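Local coordinates for protein oxidoreductase, FMN-binding (Shewanella oneidensis, PDB 2GQ9) that binds FMN and is probably an oxidoreductase of the Old Yellow Enzyme type, reducing carbon-carbon double bonds with electrons from NADH or NADPH, at residues K66-T71 / W102-V107; S28-P33 / W70-Y75; I269-W274 / G300-E305. All blocks are in the same frame, centred on the assembly; numbering follows the deposited sequence.

Contact 1 of 3, residues K66-T71 / W102-V107; sequences KGYAWT and WHVGRV. With HBA (p-hydroxybenzaldehyde), chain E; HBA (p-hydroxybenzaldehyde), chain D.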
loop_
_atom_site.group_PDB
_atom_site.type_symbol
_atom_site.label_atom_id
_atom_site.label_comp_id
_atom_site.label_asym_id
_atom_site.label_seq_id
_atom_site.Cartn_x
_atom_site.Cartn_y
_atom_site.Cartn_z
ATOM N N LYS A 66 -10.543 5.280 7.472
ATOM C CA LYS A 66 -11.192 4.750 6.274
ATOM C C LYS A 66 -11.555 5.852 5.276
ATOM O O LYS A 66 -12.002 6.930 5.664
ATOM C CB LYS A 66 -12.444 3.982 6.711
ATOM C CG LYS A 66 -13.304 3.392 5.612
ATOM C CD LYS A 66 -14.513 2.727 6.254
ATOM C CE LYS A 66 -15.517 2.221 5.242
ATOM N NZ LYS A 66 -16.678 1.593 5.947
ATOM N N GLY A 67 -11.364 5.582 3.988
ATOM C CA GLY A 67 -11.684 6.585 2.989
ATOM C C GLY A 67 -12.678 6.144 1.932
ATOM O O GLY A 67 -13.248 6.976 1.224
ATOM N N TYR A 68 -12.906 4.839 1.830
ATOM C CA TYR A 68 -13.806 4.307 0.817
ATOM C C TYR A 68 -14.729 3.242 1.390
ATOM O O TYR A 68 -14.348 2.496 2.296
ATOM C CB TYR A 68 -12.979 3.702 -0.321
ATOM C CG TYR A 68 -11.940 4.645 -0.883
ATOM C CD1 TYR A 68 -12.219 5.452 -1.983
ATOM C CD2 TYR A 68 -10.689 4.762 -0.285
ATOM C CE1 TYR A 68 -11.273 6.358 -2.475
ATOM C CE2 TYR A 68 -9.742 5.663 -0.760
ATOM C CZ TYR A 68 -10.038 6.455 -1.853
ATOM O OH TYR A 68 -9.095 7.345 -2.305
ATOM N N ALA A 69 -15.937 3.156 0.845
ATOM C CA ALA A 69 -16.904 2.173 1.315
ATOM C C ALA A 69 -16.429 0.743 1.115
ATOM O O ALA A 69 -15.780 0.422 0.123
ATOM C CB ALA A 69 -18.244 2.365 0.603
ATOM N N TRP A 70 -16.744 -0.100 2.088
ATOM C CA TRP A 70 -16.446 -1.525 2.047
ATOM C C TRP A 70 -14.997 -1.995 2.067
ATOM O O TRP A 70 -14.720 -3.127 1.665
ATOM C CB TRP A 70 -17.172 -2.157 0.855
ATOM C CG TRP A 70 -18.545 -1.585 0.666
ATOM C CD1 TRP A 70 -19.437 -1.256 1.650
ATOM C CD2 TRP A 70 -19.179 -1.251 -0.576
ATOM N NE1 TRP A 70 -20.583 -0.736 1.098
ATOM C CE2 TRP A 70 -20.453 -0.721 -0.265
ATOM C CE3 TRP A 70 -18.796 -1.349 -1.919
ATOM C CZ2 TRP A 70 -21.345 -0.287 -1.252
ATOM C CZ3 TRP A 70 -19.686 -0.919 -2.902
ATOM C CH2 TRP A 70 -20.947 -0.394 -2.560
ATOM N N THR A 71 -14.073 -1.149 2.521
ATOM C CA THR A 71 -12.679 -1.574 2.615
ATOM C C THR A 71 -12.562 -2.253 3.985
ATOM O O THR A 71 -13.230 -1.855 4.939
ATOM C CB THR A 71 -11.691 -0.385 2.487
ATOM O OG1 THR A 71 -11.895 0.557 3.551
ATOM C CG2 THR A 71 -11.897 0.317 1.142
ATOM N N TRP A 102 -3.436 1.295 6.617
ATOM C CA TRP A 102 -3.939 2.493 5.961
ATOM C C TRP A 102 -4.623 3.561 6.803
ATOM O O TRP A 102 -5.394 3.258 7.716
ATOM C CB TRP A 102 -4.938 2.006 4.909
ATOM C CG TRP A 102 -5.270 2.897 3.764
ATOM C CD1 TRP A 102 -4.574 3.991 3.319
ATOM C CD2 TRP A 102 -6.314 2.671 2.813
ATOM N NE1 TRP A 102 -5.122 4.451 2.141
ATOM C CE2 TRP A 102 -6.189 3.660 1.810
ATOM C CE3 TRP A 102 -7.341 1.724 2.710
ATOM C CZ2 TRP A 102 -7.054 3.723 0.715
ATOM C CZ3 TRP A 102 -8.200 1.786 1.621
ATOM C CH2 TRP A 102 -8.051 2.777 0.637
ATOM N N HIS A 103 -4.324 4.818 6.484
ATOM C CA HIS A 103 -5.005 5.953 7.086
ATOM C C HIS A 103 -5.046 6.948 5.943
ATOM O O HIS A 103 -4.002 7.437 5.502
ATOM C CB HIS A 103 -4.283 6.560 8.282
ATOM C CG HIS A 103 -5.148 7.512 9.050
ATOM N ND1 HIS A 103 -5.795 8.569 8.446
ATOM C CD2 HIS A 103 -5.533 7.528 10.349
ATOM C CE1 HIS A 103 -6.545 9.192 9.338
ATOM N NE2 HIS A 103 -6.406 8.579 10.500
ATOM N N VAL A 104 -6.250 7.213 5.445
ATOM C CA VAL A 104 -6.445 8.107 4.308
ATOM C C VAL A 104 -6.300 9.596 4.585
ATOM O O VAL A 104 -6.251 10.392 3.649
ATOM C CB VAL A 104 -7.840 7.896 3.672
ATOM C CG1 VAL A 104 -8.016 6.434 3.267
ATOM C CG2 VAL A 104 -8.926 8.309 4.655
ATOM N N GLY A 105 -6.226 9.976 5.854
ATOM C CA GLY A 105 -6.108 11.387 6.164
ATOM C C GLY A 105 -7.285 12.151 5.578
ATOM O O GLY A 105 -8.435 11.781 5.784
ATOM N N ARG A 106 -6.993 13.195 4.809
ATOM C CA ARG A 106 -8.026 14.037 4.218
ATOM C C ARG A 106 -8.800 13.435 3.053
ATOM O O ARG A 106 -9.814 13.993 2.631
ATOM C CB ARG A 106 -7.409 15.354 3.754
ATOM C CG ARG A 106 -6.499 15.187 2.553
ATOM C CD ARG A 106 -5.888 16.506 2.141
ATOM N NE ARG A 106 -5.033 16.361 0.967
ATOM C CZ ARG A 106 -4.315 17.350 0.447
ATOM N NH1 ARG A 106 -4.354 18.557 1.001
ATOM N NH2 ARG A 106 -3.555 17.133 -0.620
ATOM N N VAL A 107 -8.328 12.315 2.516
ATOM C CA VAL A 107 -9.006 11.690 1.387
ATOM C C VAL A 107 -10.158 10.813 1.862
ATOM O O VAL A 107 -10.062 9.582 1.861
ATOM C CB VAL A 107 -8.019 10.835 0.542
ATOM C CG1 VAL A 107 -8.705 10.345 -0.732
ATOM C CG2 VAL A 107 -6.791 11.654 0.195
HETATM C "C1'" HBA E . -17.615 1.300 -5.243
HETATM O "O1'" HBA E . -17.877 1.577 -6.394
HETATM C C1 HBA E . -16.313 1.668 -4.667
HETATM C C2 HBA E . -16.005 1.331 -3.316
HETATM C C3 HBA E . -14.785 1.744 -2.770
HETATM C C4 HBA E . -13.873 2.488 -3.557
HETATM C C5 HBA E . -14.126 2.816 -4.917
HETATM C C6 HBA E . -15.338 2.374 -5.448
HETATM O O4 HBA E . -12.610 2.619 -3.099
HETATM C "C1'" HBA D . -8.280 2.758 -4.950
HETATM O "O1'" HBA D . -8.456 2.839 -6.149
HETATM C C1 HBA D . -6.965 3.064 -4.367
HETATM C C2 HBA D . -6.763 2.956 -2.958
HETATM C C3 HBA D . -5.521 3.312 -2.419
HETATM C C4 HBA D . -4.485 3.773 -3.268
HETATM C C5 HBA D . -4.637 3.863 -4.679
HETATM C C6 HBA D . -5.873 3.482 -5.198
HETATM O O4 HBA D . -3.236 3.829 -2.756
#

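Contact 2 of 3, residues S28-P33 / W70-Y75; sequences SRASQP and WTPGIY. With HBA (p-hydroxybenzaldehyde), chain E.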
loop_
_atom_site.group_PDB
_atom_site.type_symbol
_atom_site.label_atom_id
_atom_site.label_comp_id
_atom_site.label_asym_id
_atom_site.label_seq_id
_atom_site.Cartn_x
_atom_site.Cartn_y
_atom_site.Cartn_z
ATOM N N SER A 28 -12.631 -3.348 -2.219
ATOM C CA SER A 28 -13.850 -3.006 -1.489
ATOM C C SER A 28 -14.893 -4.120 -1.479
ATOM O O SER A 28 -16.040 -3.927 -1.894
ATOM C CB SER A 28 -14.451 -1.723 -2.077
ATOM O OG SER A 28 -13.543 -0.644 -1.924
ATOM N N ARG A 29 -14.493 -5.285 -0.979
ATOM C CA ARG A 29 -15.371 -6.454 -0.918
ATOM C C ARG A 29 -15.652 -6.861 0.532
ATOM O O ARG A 29 -16.246 -7.913 0.782
ATOM C CB ARG A 29 -14.712 -7.641 -1.637
ATOM C CG ARG A 29 -14.434 -7.456 -3.145
ATOM C CD ARG A 29 -15.733 -7.260 -3.910
ATOM N NE ARG A 29 -15.739 -7.741 -5.302
ATOM C CZ ARG A 29 -15.139 -7.154 -6.337
ATOM N NH1 ARG A 29 -14.431 -6.040 -6.185
ATOM N NH2 ARG A 29 -15.307 -7.648 -7.559
ATOM N N ALA A 30 -15.223 -6.034 1.480
ATOM C CA ALA A 30 -15.392 -6.328 2.904
ATOM C C ALA A 30 -16.849 -6.518 3.294
ATOM O O ALA A 30 -17.725 -5.779 2.842
ATOM C CB ALA A 30 -14.776 -5.223 3.734
ATOM N N SER A 31 -17.096 -7.515 4.137
ATOM C CA SER A 31 -18.439 -7.820 4.598
ATOM C C SER A 31 -19.042 -6.705 5.436
ATOM O O SER A 31 -18.356 -6.051 6.226
ATOM C CB SER A 31 -18.434 -9.110 5.416
ATOM O OG SER A 31 -18.095 -10.216 4.606
ATOM N N GLN A 32 -20.342 -6.506 5.257
ATOM C CA GLN A 32 -21.079 -5.491 5.986
ATOM C C GLN A 32 -22.106 -6.178 6.886
ATOM O O GLN A 32 -22.689 -7.192 6.513
ATOM C CB GLN A 32 -21.777 -4.560 4.997
ATOM C CG GLN A 32 -20.816 -3.930 4.009
ATOM C CD GLN A 32 -19.722 -3.144 4.708
ATOM O OE1 GLN A 32 -18.527 -3.348 4.459
ATOM N NE2 GLN A 32 -20.125 -2.238 5.589
ATOM N N PRO A 33 -22.314 -5.649 8.099
ATOM C CA PRO A 33 -21.621 -4.468 8.616
ATOM C C PRO A 33 -20.311 -4.888 9.278
ATOM O O PRO A 33 -20.060 -6.079 9.466
ATOM C CB PRO A 33 -22.619 -3.916 9.621
ATOM C CG PRO A 33 -23.151 -5.173 10.231
ATOM C CD PRO A 33 -23.386 -6.066 9.022
ATOM N N TRP A 70 -16.744 -0.100 2.088
ATOM C CA TRP A 70 -16.446 -1.525 2.047
ATOM C C TRP A 70 -14.997 -1.995 2.067
ATOM O O TRP A 70 -14.720 -3.127 1.665
ATOM C CB TRP A 70 -17.172 -2.157 0.855
ATOM C CG TRP A 70 -18.545 -1.585 0.666
ATOM C CD1 TRP A 70 -19.437 -1.256 1.650
ATOM C CD2 TRP A 70 -19.179 -1.251 -0.576
ATOM N NE1 TRP A 70 -20.583 -0.736 1.098
ATOM C CE2 TRP A 70 -20.453 -0.721 -0.265
ATOM C CE3 TRP A 70 -18.796 -1.349 -1.919
ATOM C CZ2 TRP A 70 -21.345 -0.287 -1.252
ATOM C CZ3 TRP A 70 -19.686 -0.919 -2.902
ATOM C CH2 TRP A 70 -20.947 -0.394 -2.560
ATOM N N THR A 71 -14.073 -1.149 2.521
ATOM C CA THR A 71 -12.679 -1.574 2.615
ATOM C C THR A 71 -12.562 -2.253 3.985
ATOM O O THR A 71 -13.230 -1.855 4.939
ATOM C CB THR A 71 -11.691 -0.385 2.487
ATOM O OG1 THR A 71 -11.895 0.557 3.551
ATOM C CG2 THR A 71 -11.897 0.317 1.142
ATOM N N PRO A 72 -11.730 -3.300 4.093
ATOM C CA PRO A 72 -11.545 -4.036 5.348
ATOM C C PRO A 72 -10.719 -3.323 6.410
ATOM O O PRO A 72 -9.698 -2.704 6.113
ATOM C CB PRO A 72 -10.886 -5.327 4.883
ATOM C CG PRO A 72 -10.003 -4.834 3.768
ATOM C CD PRO A 72 -10.934 -3.907 3.009
ATOM N N GLY A 73 -11.168 -3.422 7.656
ATOM C CA GLY A 73 -10.447 -2.797 8.742
ATOM C C GLY A 73 -9.557 -3.817 9.415
ATOM O O GLY A 73 -9.636 -5.014 9.122
ATOM N N ILE A 74 -8.705 -3.356 10.322
ATOM C CA ILE A 74 -7.822 -4.271 11.026
ATOM C C ILE A 74 -7.715 -3.865 12.498
ATOM O O ILE A 74 -6.667 -4.018 13.126
ATOM C CB ILE A 74 -6.426 -4.313 10.341
ATOM C CG1 ILE A 74 -5.602 -5.468 10.902
ATOM C CG2 ILE A 74 -5.703 -2.973 10.497
ATOM C CD1 ILE A 74 -4.399 -5.793 10.048
ATOM N N TYR A 75 -8.822 -3.364 13.048
ATOM C CA TYR A 75 -8.838 -2.942 14.448
ATOM C C TYR A 75 -9.830 -3.665 15.373
ATOM O O TYR A 75 -9.674 -3.608 16.592
ATOM C CB TYR A 75 -9.031 -1.420 14.539
ATOM C CG TYR A 75 -10.258 -0.882 13.845
ATOM C CD1 TYR A 75 -11.481 -0.793 14.508
ATOM C CD2 TYR A 75 -10.202 -0.487 12.508
ATOM C CE1 TYR A 75 -12.620 -0.322 13.855
ATOM C CE2 TYR A 75 -11.328 -0.022 11.848
ATOM C CZ TYR A 75 -12.532 0.057 12.523
ATOM O OH TYR A 75 -13.642 0.512 11.860
HETATM C "C1'" HBA E . -17.615 1.300 -5.243
HETATM O "O1'" HBA E . -17.877 1.577 -6.394
HETATM C C1 HBA E . -16.313 1.668 -4.667
HETATM C C2 HBA E . -16.005 1.331 -3.316
HETATM C C3 HBA E . -14.785 1.744 -2.770
HETATM C C4 HBA E . -13.873 2.488 -3.557
HETATM C C5 HBA E . -14.126 2.816 -4.917
HETATM C C6 HBA E . -15.338 2.374 -5.448
HETATM O O4 HBA E . -12.610 2.619 -3.099
#

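Contact 3 of 3, residues I269-W274 / G300-E305; sequences IAEVDW and GRYNAE. With FMN (flavin mononucleotide), chain C; HBA (p-hydroxybenzaldehyde), chain D; SO4 (sulfate ion), chain B.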
loop_
_atom_site.group_PDB
_atom_site.type_symbol
_atom_site.label_atom_id
_atom_site.label_comp_id
_atom_site.label_asym_id
_atom_site.label_seq_id
_atom_site.Cartn_x
_atom_site.Cartn_y
_atom_site.Cartn_z
ATOM N N ILE A 269 8.137 1.483 -3.889
ATOM C CA ILE A 269 7.883 2.721 -4.616
ATOM C C ILE A 269 6.730 2.551 -5.601
ATOM O O ILE A 269 6.786 1.695 -6.492
ATOM C CB ILE A 269 9.134 3.157 -5.400
ATOM C CG1 ILE A 269 10.317 3.343 -4.439
ATOM C CG2 ILE A 269 8.843 4.436 -6.182
ATOM C CD1 ILE A 269 10.108 4.415 -3.395
ATOM N N ALA A 270 5.688 3.362 -5.432
ATOM C CA ALA A 270 4.525 3.342 -6.314
ATOM C C ALA A 270 4.872 4.331 -7.419
ATOM O O ALA A 270 4.800 5.547 -7.228
ATOM C CB ALA A 270 3.274 3.797 -5.565
ATOM N N GLU A 271 5.259 3.790 -8.566
ATOM C CA GLU A 271 5.695 4.573 -9.718
ATOM C C GLU A 271 4.573 5.111 -10.588
ATOM O O GLU A 271 4.736 6.111 -11.296
ATOM C CB GLU A 271 6.597 3.700 -10.573
ATOM C CG GLU A 271 7.996 4.201 -10.763
ATOM C CD GLU A 271 8.793 3.253 -11.624
ATOM O OE1 GLU A 271 8.878 2.061 -11.251
ATOM O OE2 GLU A 271 9.323 3.687 -12.669
ATOM N N VAL A 272 3.445 4.424 -10.556
ATOM C CA VAL A 272 2.297 4.824 -11.347
ATOM C C VAL A 272 1.049 4.638 -10.509
ATOM O O VAL A 272 0.948 3.694 -9.725
ATOM C CB VAL A 272 2.179 3.961 -12.628
ATOM C CG1 VAL A 272 0.898 4.304 -13.385
ATOM C CG2 VAL A 272 3.402 4.173 -13.510
ATOM N N ASP A 273 0.110 5.560 -10.662
ATOM C CA ASP A 273 -1.156 5.484 -9.953
ATOM C C ASP A 273 -2.189 5.729 -11.043
ATOM O O ASP A 273 -2.401 6.867 -11.462
ATOM C CB ASP A 273 -1.229 6.556 -8.864
ATOM C CG ASP A 273 -2.249 6.224 -7.787
ATOM O OD1 ASP A 273 -2.355 5.029 -7.421
ATOM O OD2 ASP A 273 -2.929 7.151 -7.297
ATOM N N TRP A 274 -2.801 4.645 -11.515
ATOM C CA TRP A 274 -3.786 4.709 -12.588
ATOM C C TRP A 274 -3.087 5.171 -13.860
ATOM O O TRP A 274 -2.180 4.490 -14.346
ATOM C CB TRP A 274 -4.927 5.654 -12.210
ATOM C CG TRP A 274 -5.706 5.134 -11.053
ATOM C CD1 TRP A 274 -5.734 5.638 -9.783
ATOM C CD2 TRP A 274 -6.525 3.959 -11.039
ATOM N NE1 TRP A 274 -6.520 4.846 -8.977
ATOM C CE2 TRP A 274 -7.019 3.808 -9.724
ATOM C CE3 TRP A 274 -6.891 3.016 -12.011
ATOM C CZ2 TRP A 274 -7.858 2.753 -9.354
ATOM C CZ3 TRP A 274 -7.726 1.964 -11.642
ATOM C CH2 TRP A 274 -8.200 1.845 -10.325
ATOM N N GLY A 300 4.199 -0.304 -11.126
ATOM C CA GLY A 300 3.665 0.729 -12.001
ATOM C C GLY A 300 3.990 0.495 -13.463
ATOM O O GLY A 300 5.101 0.768 -13.912
ATOM N N ARG A 301 3.013 -0.041 -14.190
ATOM C CA ARG A 301 3.138 -0.321 -15.610
ATOM C C ARG A 301 4.283 -1.233 -16.032
ATOM O O ARG A 301 4.795 -1.110 -17.143
ATOM C CB ARG A 301 3.240 0.994 -16.396
ATOM C CG ARG A 301 1.990 1.855 -16.338
ATOM C CD ARG A 301 0.778 1.107 -16.872
ATOM N NE ARG A 301 -0.385 1.979 -17.038
ATOM C CZ ARG A 301 -1.632 1.541 -17.187
ATOM N NH1 ARG A 301 -1.886 0.238 -17.183
ATOM N NH2 ARG A 301 -2.629 2.406 -17.342
ATOM N N TYR A 302 4.692 -2.147 -15.161
ATOM C CA TYR A 302 5.758 -3.065 -15.532
ATOM C C TYR A 302 5.222 -4.261 -16.311
ATOM O O TYR A 302 4.088 -4.701 -16.097
ATOM C CB TYR A 302 6.473 -3.588 -14.280
ATOM C CG TYR A 302 7.484 -2.632 -13.700
ATOM C CD1 TYR A 302 8.815 -2.656 -14.120
ATOM C CD2 TYR A 302 7.098 -1.670 -12.768
ATOM C CE1 TYR A 302 9.736 -1.741 -13.636
ATOM C CE2 TYR A 302 8.013 -0.741 -12.277
ATOM C CZ TYR A 302 9.330 -0.783 -12.721
ATOM O OH TYR A 302 10.227 0.148 -12.274
ATOM N N ASN A 303 6.031 -4.755 -17.248
ATOM C CA ASN A 303 5.715 -5.976 -17.986
ATOM C C ASN A 303 6.914 -6.883 -17.661
ATOM O O ASN A 303 7.813 -6.466 -16.916
ATOM C CB ASN A 303 5.576 -5.755 -19.508
ATOM C CG ASN A 303 6.788 -5.095 -20.143
ATOM O OD1 ASN A 303 7.870 -5.047 -19.573
ATOM N ND2 ASN A 303 6.601 -4.591 -21.356
ATOM N N ALA A 304 6.939 -8.097 -18.194
ATOM C CA ALA A 304 8.053 -9.005 -17.888
ATOM C C ALA A 304 9.418 -8.438 -18.265
ATOM O O ALA A 304 10.378 -8.545 -17.505
ATOM C CB ALA A 304 7.845 -10.336 -18.582
ATOM N N GLU A 305 9.500 -7.830 -19.444
ATOM C CA GLU A 305 10.754 -7.279 -19.926
ATOM C C GLU A 305 11.283 -6.156 -19.051
ATOM O O GLU A 305 12.453 -6.154 -18.671
ATOM C CB GLU A 305 10.578 -6.772 -21.351
ATOM C CG GLU A 305 11.877 -6.496 -22.075
ATOM C CD GLU A 305 11.637 -6.072 -23.510
ATOM O OE1 GLU A 305 10.826 -6.735 -24.191
ATOM O OE2 GLU A 305 12.256 -5.082 -23.954
HETATM N N1 FMN C . -1.990 1.119 -3.949
HETATM C C2 FMN C . -1.861 1.151 -2.543
HETATM O O2 FMN C . -0.867 1.539 -2.011
HETATM N N3 FMN C . -2.972 0.644 -1.768
HETATM C C4 FMN C . -4.149 0.147 -2.254
HETATM O O4 FMN C . -5.058 -0.163 -1.509
HETATM C C4A FMN C . -4.340 0.216 -3.723
HETATM N N5 FMN C . -5.584 0.028 -4.287
HETATM C C5A FMN C . -5.631 -0.133 -5.649
HETATM C C6 FMN C . -6.897 -0.610 -6.266
HETATM C C7 FMN C . -6.979 -0.934 -7.679
HETATM C C7M FMN C . -8.272 -1.524 -8.228
HETATM C C8 FMN C . -5.812 -0.686 -8.520
HETATM C C8M FMN C . -5.805 -1.068 -10.031
HETATM C C9 FMN C . -4.599 -0.173 -7.926
HETATM C C9A FMN C . -4.491 0.114 -6.542
HETATM N N10 FMN C . -3.274 0.524 -5.852
HETATM C C10 FMN C . -3.130 0.691 -4.487
HETATM C "C1'" FMN C . -2.070 0.840 -6.713
HETATM C "C2'" FMN C . -1.322 -0.447 -7.030
HETATM O "O2'" FMN C . -0.760 -1.074 -5.872
HETATM C "C3'" FMN C . -0.205 -0.267 -8.064
HETATM O "O3'" FMN C . 0.853 0.540 -7.514
HETATM C "C4'" FMN C . -0.713 0.383 -9.348
HETATM O "O4'" FMN C . -1.898 -0.310 -9.861
HETATM C "C5'" FMN C . 0.340 0.465 -10.434
HETATM O "O5'" FMN C . 0.729 -0.870 -10.905
HETATM P P FMN C . 0.156 -1.539 -12.227
HETATM O O1P FMN C . -1.293 -1.853 -12.041
HETATM O O2P FMN C . 0.450 -0.588 -13.372
HETATM O O3P FMN C . 0.980 -2.844 -12.362
HETATM C "C1'" HBA D . -8.280 2.758 -4.950
HETATM O "O1'" HBA D . -8.456 2.839 -6.149
HETATM C C1 HBA D . -6.965 3.064 -4.367
HETATM C C2 HBA D . -6.763 2.956 -2.958
HETATM C C3 HBA D . -5.521 3.312 -2.419
HETATM C C4 HBA D . -4.485 3.773 -3.268
HETATM C C5 HBA D . -4.637 3.863 -4.679
HETATM C C6 HBA D . -5.873 3.482 -5.198
HETATM O O4 HBA D . -3.236 3.829 -2.756
HETATM S S SO4 B . -5.983 0.327 -17.222
HETATM O O1 SO4 B . -5.784 1.389 -18.226
HETATM O O2 SO4 B . -4.760 -0.494 -17.127
HETATM O O3 SO4 B . -6.301 0.938 -15.905
HETATM O O4 SO4 B . -7.099 -0.535 -17.652
#

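Contact 1 of 3, residues K66-T71 / W102-V107
Tyr68 and Trp102 meet rim to rim: their planes lie within 16° of each other, yet the phenol and the six-membered ring of the indole do not overlap, and their centroids are 5.7 Å apart. The touch is made by Tyr68 CD2 against Trp102 CH2, at 3.4 Å. Further round the same indole rim the methyl CG2 of Thr71 arrives near the ring plane, 4.0 Å from Trp102 CZ3. One face of the indole is covered, off-centre toward its rim, by CG1 of Val104, and His181 stacks on the ring while Tyr186 adds an edge-to-face contact. Trp102 CG stands anti to the backbone N (chi1 -159°), which carries the indole across to the 66-71 loop. The two loops follow the second and third strands, 53-60 and 96-102, of the TIM barrel, and the indole comes within about 5 Å of the FMN. One p-hydroxybenzaldehyde (chain D) lies beside Trp102, its C3 being 3.5 Å from Trp102 CZ2; a second (chain E) sets O4 against CB and the ring of Tyr68. At the far end of the phenol, Tyr68 OH rests on Val107 CG1 at 3.4 Å and is hydrogen-bonded to the hydroxyl of Tyr186. Gly67 fills the tight place between the loops: a beta carbon there would collide with Val107 O and Val104 CG1, the latter already 3.5 Å from Gly67 N. Val107 O, buried without a hydrogen-bonding partner in the model, receives a CA-H...O contact from Gly67 CA at 3.6 Å. The type II' turn from Val104 to Val107 places both valines against the other loop; Gly105 occupies its positive-phi position, and its N-H is bonded in the ring plane of His103 to ND1.

Contact 2 of 3, residues S28-P33 / W70-Y75
Ala30 and Trp70 are joined by the single hydrogen bond across this contact, Ala30 N to Trp70 O at 3.0 Å. It is a bent bond, with 141° at the hydrogen, and the donor is tilted 19° from the carbonyl plane. The same oxygen takes a CA-H...O contact from Ser28 CA at 3.3 Å, so the bend at 28-30 wraps closely round one carbonyl.

The apolar contact is that of Ala30 CB with Pro72 CB, 4.1 Å apart. Separately, the methyl CG2 of Thr71 makes a van der Waals contact with the hydroxyl oxygen OG of Ser28 at 3.6 Å, while the threonine hydroxyl is bonded to Gln60.

Flat groups account for the outer part. Gln32, bent at chi2, folds its chain back so that CD comes 3.6 Å from Trp70 CD1; the two side chains cross at about a right angle, the amide and indole planes 54° apart. Ser28 O approaches the indole edge near its plane, 3.8 Å from Trp70 CE3. On its six-membered side the indole reaches the chain E p-hydroxybenzaldehyde, Trp70 CZ3 being 3.8 Å from C1', and it also meets the ring of Phe132.

Both segments belong to the loops that follow the first and second strands, 20-22 and 53-60, a neighbouring pair at the cofactor-binding mouth of the TIM barrel.

Contact 3 of 3, residues I269-W274 / G300-E305
Glu271 reaches Tyr302 through an off-staggered first torsion (chi1 -120°), beyond which its chain runs extended; Tyr302, with CG anti to its carbonyl carbon, brings its hydroxyl to the carboxylate. The phenol donates to Glu271 OE1 at 2.6 Å, using the syn lone pair of that oxygen. OE1 lies at the edge of the phenol, near its plane, although carboxylate and ring are turned 64° apart. Lys285 completes the cluster: its ammonium forms a salt bridge with Glu271 OE2 and a hydrogen bond with the Tyr302 hydroxyl. With an alanine here in place of Glu271, the phenol would probably lose its acceptor and Lys285 its countercharge, leaving the tyrosine ring less firmly fixed.

The middle of the contact is tight. Val272 CB sits 3.6 Å from Gly300 CA, and a beta carbon on that glycine would strike Val272 N. Val272 CG2 then runs against Arg301 CG at 3.9 Å, the two side chains crossing at about a right angle.

Beyond this lies the cofactor. Arg301 N gives FMN O2P a short, nearly straight bond of 2.7 Å, so the backbone grips the phosphate, while the bent side chain sends its guanidinium to a sulfate ion, probably from the crystallisation liquor, NH1 to O2 at 3.0 Å. Arg323 binds the same sulfate and also takes Trp274 O. The indole of Trp274 touches the flavin, CH2 being 3.8 Å from C8M, and its edge faces O1' of the chain D p-hydroxybenzaldehyde, 3.3 Å from CZ2.

The first segment leaves barrel strand 266-270, the second follows the adjacent strand 295-299, and Asn303 caps helix 304-312 by bonding its OD1 to Lys306 N.

Overall arrangement
Contacts 1 and 2 adjoin, sharing Trp70 and Thr71 and touching the same chain E p-hydroxybenzaldehyde, so the loop after strand 53-60 is held between the loops after strands 20-22 and 96-102. Both are largely buried. Contact 1 relies on aromatic rims and valines without any hydrogen bond between its segments, whereas contact 2 centres on one backbone carbonyl and reaches an exposed glutamine. Contact 3, its centre about 23 Å from that of contact 1 and about 26 Å from that of contact 2, joins the sixth and seventh strand ends; it is partly buried and the most polar, with a carboxylate, a phenol and phosphate binding. Contacts 1 and 3 both border the chain D p-hydroxybenzaldehyde.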